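Local coordinates for DUF6836 domain-containing protein (Clostridium leptum, PDB 4PW1), which is of unknown function but folds into a nine-stranded antiparallel beta sheet surrounded by alpha-helices, at residues M100-P104 against N105-Y109; R118-A122 against D123-Q127. All coordinates share one frame; numbering follows the deposited sequence.

Overall arrangement
Running from the N terminus, strand 95-103 enters contact 1, where residues 100-104 turn back on 105-109 and close the tight loop of a beta hairpin in the middle of the nine-stranded antiparallel sheet. The chain then leaves along strand 106-114, passes through a loop and reaches contact 2, where residues 118-122 meet 123-127 at the start of helix 122-141. The two contacts are in series, neither nested nor crossed. Their centres lie 31 Å apart on opposite sides of the chain's centre, and their nearest atoms stay about 15 Å apart. Contact 1 joins neighbouring strands; contact 2 ties a loop to the helix that follows it.

Contact 1 of 2, residues M100-P104 against N105-Y109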
loop_
_atom_site.group_PDB
_atom_site.type_symbol
_atom_site.label_atom_id
_atom_site.label_comp_id
_atom_site.label_asym_id
_atom_site.label_seq_id
_atom_site.Cartn_x
_atom_site.Cartn_y
_atom_site.Cartn_z
HETATM N N MSE B 100 -14.382 0.425 -10.048
HETATM C CA MSE B 100 -14.472 -0.948 -10.468
HETATM C C MSE B 100 -13.403 -1.294 -11.417
HETATM O O MSE B 100 -12.852 -0.440 -12.080
HETATM C CB MSE B 100 -15.793 -1.261 -11.237
HETATM C CG MSE B 100 -16.982 -0.929 -10.407
HETATM SE SE MSE B 100 -18.706 -1.464 -11.376
HETATM C CE MSE B 100 -18.247 -3.114 -11.805
ATOM N N ALA B 101 -13.103 -2.579 -11.499
ATOM C CA ALA B 101 -12.167 -3.057 -12.508
ATOM C C ALA B 101 -12.487 -4.477 -12.890
ATOM O O ALA B 101 -12.891 -5.284 -12.044
ATOM C CB ALA B 101 -10.749 -2.984 -12.022
ATOM N N LEU B 102 -12.212 -4.774 -14.150
ATOM C CA LEU B 102 -12.277 -6.121 -14.677
ATOM C C LEU B 102 -10.955 -6.504 -15.297
ATOM O O LEU B 102 -10.300 -5.682 -15.948
ATOM C CB LEU B 102 -13.379 -6.222 -15.749
ATOM C CG LEU B 102 -14.797 -6.114 -15.172
ATOM C CD1 LEU B 102 -15.247 -4.673 -15.140
ATOM C CD2 LEU B 102 -15.733 -6.936 -16.033
ATOM N N ASP B 103 -10.597 -7.768 -15.089
ATOM C CA ASP B 103 -9.450 -8.395 -15.711
ATOM C C ASP B 103 -9.943 -9.639 -16.472
ATOM O O ASP B 103 -11.137 -9.877 -16.542
ATOM C CB ASP B 103 -8.373 -8.664 -14.649
ATOM C CG ASP B 103 -8.702 -9.814 -13.672
ATOM O OD1 ASP B 103 -9.715 -10.513 -13.818
ATOM O OD2 ASP B 103 -7.903 -10.020 -12.717
ATOM N N PRO B 104 -9.042 -10.430 -17.038
ATOM C CA PRO B 104 -9.552 -11.590 -17.816
ATOM C C PRO B 104 -10.363 -12.610 -17.027
ATOM O O PRO B 104 -11.079 -13.371 -17.634
ATOM C CB PRO B 104 -8.274 -12.235 -18.363
ATOM C CG PRO B 104 -7.288 -11.082 -18.450
ATOM C CD PRO B 104 -7.599 -10.240 -17.236
ATOM N N ASN B 105 -10.284 -12.614 -15.699
ATOM C CA ASN B 105 -11.117 -13.492 -14.893
ATOM C C ASN B 105 -12.441 -12.871 -14.465
ATOM O O ASN B 105 -13.225 -13.528 -13.800
ATOM C CB ASN B 105 -10.371 -13.973 -13.665
ATOM C CG ASN B 105 -9.332 -15.013 -14.010
ATOM O OD1 ASN B 105 -9.649 -16.047 -14.576
ATOM N ND2 ASN B 105 -8.089 -14.728 -13.697
ATOM N N GLY B 106 -12.708 -11.640 -14.874
ATOM C CA GLY B 106 -13.990 -10.990 -14.539
ATOM C C GLY B 106 -13.820 -9.834 -13.574
ATOM O O GLY B 106 -12.836 -9.082 -13.651
ATOM N N LEU B 107 -14.815 -9.649 -12.705
ATOM C CA LEU B 107 -14.830 -8.529 -11.780
ATOM C C LEU B 107 -13.827 -8.802 -10.687
ATOM O O LEU B 107 -13.988 -9.733 -9.925
ATOM C CB LEU B 107 -16.220 -8.321 -11.160
ATOM C CG LEU B 107 -16.353 -7.149 -10.188
ATOM C CD1 LEU B 107 -16.174 -5.809 -10.936
ATOM C CD2 LEU B 107 -17.709 -7.151 -9.504
ATOM N N CYS B 108 -12.789 -7.983 -10.621
ATOM C CA CYS B 108 -11.711 -8.177 -9.633
ATOM C C CYS B 108 -11.626 -7.050 -8.618
ATOM O O CYS B 108 -10.855 -7.122 -7.677
ATOM C CB CYS B 108 -10.373 -8.347 -10.363
ATOM S SG CYS B 108 -9.865 -6.984 -11.432
ATOM N N TYR B 109 -12.397 -5.983 -8.831
ATOM C CA TYR B 109 -12.434 -4.874 -7.923
ATOM C C TYR B 109 -13.765 -4.143 -8.009
ATOM O O TYR B 109 -14.241 -3.861 -9.084
ATOM C CB TYR B 109 -11.248 -3.917 -8.139
ATOM C CG TYR B 109 -11.195 -2.819 -7.100
ATOM C CD1 TYR B 109 -12.124 -1.765 -7.124
ATOM C CD2 TYR B 109 -10.296 -2.867 -6.061
ATOM C CE1 TYR B 109 -12.112 -0.798 -6.147
ATOM C CE2 TYR B 109 -10.280 -1.901 -5.061
ATOM C CZ TYR B 109 -11.169 -0.881 -5.123
ATOM O OH TYR B 109 -11.171 0.048 -4.154
HETATM O O HOH W 1 -6.798 -12.641 -12.820
#
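The Tyr109 ring meets Met100 at its edge, where CA of Met100 lies near the ring plane, and Trp31 packs against the same ring edge-to-face. The Asp103 carboxylate is approached from above its plane: Asn105 N donates to Asp103 OD1 over 2.9 Å, 47° out of that plane. Having CG between the backbone N and the carbonyl carbon (chi1 72°) holds this carboxylate over the turn. Its other oxygen, OD2, is hydrogen-bonded to Tyr29 OH and also accepts a hydrogen bond from a water, which in turn accepts from Asn105 ND2, so both oxygens are gripped. Cys108 SG lies 3.8 Å from Asp103 CG.

Leu107, on the face opposite to that of Ala101, Asp103 and Tyr109, meets Met100. The selenomethionine chain bends at its last torsion (chi3 50°), bringing Met100 CE to 3.5 Å from Leu107 CD1, against helix 44-58, whose Phe49 touches both residues. Opposite Ala101 the register slips by one: Ala101 O accepts from Cys108 N at 3.1 Å and, weakly, from Tyr109 N at 3.3 Å, while Ala101 N donates to Tyr109 O. At the turn, Asp103 N reaches Gly106 O at 3.0 Å and Gly106 N returns to Asp103 O at 2.9 Å. Gly106 takes a positive phi, at which a CB would press on the preceding carbonyl O. Together these bonds define a beta hairpin closed by a type I turn, with a classic beta bulge in its second strand.

Contact 2 of 2, residues R118-A122 against D123-Q127; sequences REATA and DEMDQ
Thr121 and Glu124 form a capping box at the start of helix 122-141, with Thr121 as N-cap. Two reciprocal bonds are the evidence: Glu124 N donates to Thr121 OG1 at 3.2 Å, and Thr121 N donates to Glu124 OE1 at 2.9 Å. The threonine hydroxyl sits between its own backbone N and carbonyl carbon (chi1 58°), which turns OG1 to the first turn of the helix and also sets it against Glu124 CG. Glu124 places CG beside its backbone N (chi1 -72°) and then runs extended, carrying the carboxylate back past the N-cap to the preceding loop.

Arg118 meets that carboxylate from the loop side. Its chain is extended from CG to NE and crosses Glu124 at about a right angle, with the guanidinium and carboxylate planes 50° apart. The salt bridge is end-on, with NH1 donating to OE1 and NH2 to OE2, and a weak cross-bond runs from NH1 to OE2. The guanidinium thus binds both oxygens of the carboxylate that completes the capping box, and the positive charge would probably help keep Glu124 ionised.

On the buried side, Ala120 CB touches CG of the selenomethionine Met125 at 4.0 Å, while Ala120 also packs on Pro240 and Ile241. Asn220 holds the loop backbone through Arg118 O and Ala120 N. Glu124 OE1 is shared by two donors: Arg118 NH1 arrives at 2.9 Å on its syn lone pair, whereas Thr121 N comes from the anti side.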
loop_
_atom_site.group_PDB
_atom_site.type_symbol
_atom_site.label_atom_id
_atom_site.label_comp_id
_atom_site.label_asym_id
_atom_site.label_seq_id
_atom_site.Cartn_x
_atom_site.Cartn_y
_atom_site.Cartn_z
ATOM N N ARG B 118 -18.938 10.013 8.332
ATOM C CA ARG B 118 -18.082 10.504 9.417
ATOM C C ARG B 118 -16.912 9.554 9.690
ATOM O O ARG B 118 -16.945 8.353 9.387
ATOM C CB ARG B 118 -18.862 10.745 10.703
ATOM C CG ARG B 118 -19.471 9.517 11.267
ATOM C CD ARG B 118 -20.223 9.850 12.535
ATOM N NE ARG B 118 -20.745 8.602 13.039
ATOM C CZ ARG B 118 -20.123 7.814 13.886
ATOM N NH1 ARG B 118 -18.921 8.153 14.391
ATOM N NH2 ARG B 118 -20.705 6.674 14.219
ATOM N N GLU B 119 -15.893 10.122 10.299
ATOM C CA GLU B 119 -14.724 9.379 10.670
ATOM C C GLU B 119 -15.015 8.554 11.909
ATOM O O GLU B 119 -15.477 9.070 12.924
ATOM C CB GLU B 119 -13.590 10.366 10.931
ATOM C CG GLU B 119 -12.253 9.727 11.227
ATOM C CD GLU B 119 -11.167 10.770 11.411
ATOM O OE1 GLU B 119 -10.979 11.590 10.487
ATOM O OE2 GLU B 119 -10.516 10.777 12.481
ATOM N N ALA B 120 -14.785 7.257 11.828
ATOM C CA ALA B 120 -14.960 6.382 13.001
ATOM C C ALA B 120 -13.918 6.716 14.049
ATOM O O ALA B 120 -12.781 6.981 13.702
ATOM C CB ALA B 120 -14.780 4.936 12.587
ATOM N N THR B 121 -14.289 6.681 15.307
ATOM C CA THR B 121 -13.316 6.837 16.410
ATOM C C THR B 121 -12.519 5.539 16.569
ATOM O O THR B 121 -12.890 4.483 16.024
ATOM C CB THR B 121 -14.027 7.123 17.734
ATOM O OG1 THR B 121 -14.928 6.049 18.011
ATOM C CG2 THR B 121 -14.821 8.429 17.673
ATOM N N ALA B 122 -11.437 5.610 17.326
ATOM C CA ALA B 122 -10.635 4.425 17.679
ATOM C C ALA B 122 -11.505 3.310 18.306
ATOM O O ALA B 122 -11.398 2.136 17.932
ATOM C CB ALA B 122 -9.518 4.831 18.635
ATOM N N ASP B 123 -12.389 3.693 19.223
ATOM C CA ASP B 123 -13.288 2.725 19.861
ATOM C C ASP B 123 -14.271 2.066 18.898
ATOM O O ASP B 123 -14.525 0.871 19.003
ATOM C CB ASP B 123 -14.068 3.381 20.998
ATOM C CG ASP B 123 -13.231 3.534 22.273
ATOM O OD1 ASP B 123 -12.148 2.917 22.376
ATOM O OD2 ASP B 123 -13.659 4.274 23.182
ATOM N N GLU B 124 -14.807 2.845 17.962
ATOM C CA GLU B 124 -15.720 2.314 16.953
ATOM C C GLU B 124 -14.993 1.351 16.046
ATOM O O GLU B 124 -15.557 0.353 15.648
ATOM C CB GLU B 124 -16.338 3.452 16.130
ATOM C CG GLU B 124 -17.352 4.251 16.944
ATOM C CD GLU B 124 -17.848 5.507 16.247
ATOM O OE1 GLU B 124 -17.135 6.083 15.412
ATOM O OE2 GLU B 124 -18.979 5.921 16.528
HETATM N N MSE B 125 -13.734 1.663 15.712
HETATM C CA MSE B 125 -12.924 0.784 14.876
HETATM C C MSE B 125 -12.723 -0.523 15.586
HETATM O O MSE B 125 -12.869 -1.580 14.982
HETATM C CB MSE B 125 -11.593 1.401 14.466
HETATM C CG MSE B 125 -11.835 2.399 13.354
HETATM SE SE MSE B 125 -11.775 1.459 11.643
HETATM C CE MSE B 125 -11.489 3.147 10.692
ATOM N N ASP B 126 -12.382 -0.463 16.868
ATOM C CA ASP B 126 -12.154 -1.679 17.631
ATOM C C ASP B 126 -13.439 -2.517 17.739
ATOM O O ASP B 126 -13.377 -3.725 17.572
ATOM C CB ASP B 126 -11.570 -1.389 19.021
ATOM C CG ASP B 126 -10.100 -0.975 18.964
ATOM O OD1 ASP B 126 -9.418 -1.167 17.914
ATOM O OD2 ASP B 126 -9.613 -0.443 19.986
ATOM N N GLN B 127 -14.565 -1.882 18.044
ATOM C CA GLN B 127 -15.863 -2.562 18.069
ATOM C C GLN B 127 -16.179 -3.181 16.722
ATOM O O GLN B 127 -16.669 -4.284 16.655
ATOM C CB GLN B 127 -16.992 -1.590 18.421
ATOM C CG GLN B 127 -16.944 -1.039 19.830
ATOM C CD GLN B 127 -17.722 0.256 19.953
ATOM O OE1 GLN B 127 -18.698 0.484 19.235
ATOM N NE2 GLN B 127 -17.287 1.113 20.854
HETATM O O HOH W 2 -8.754 1.318 16.913
#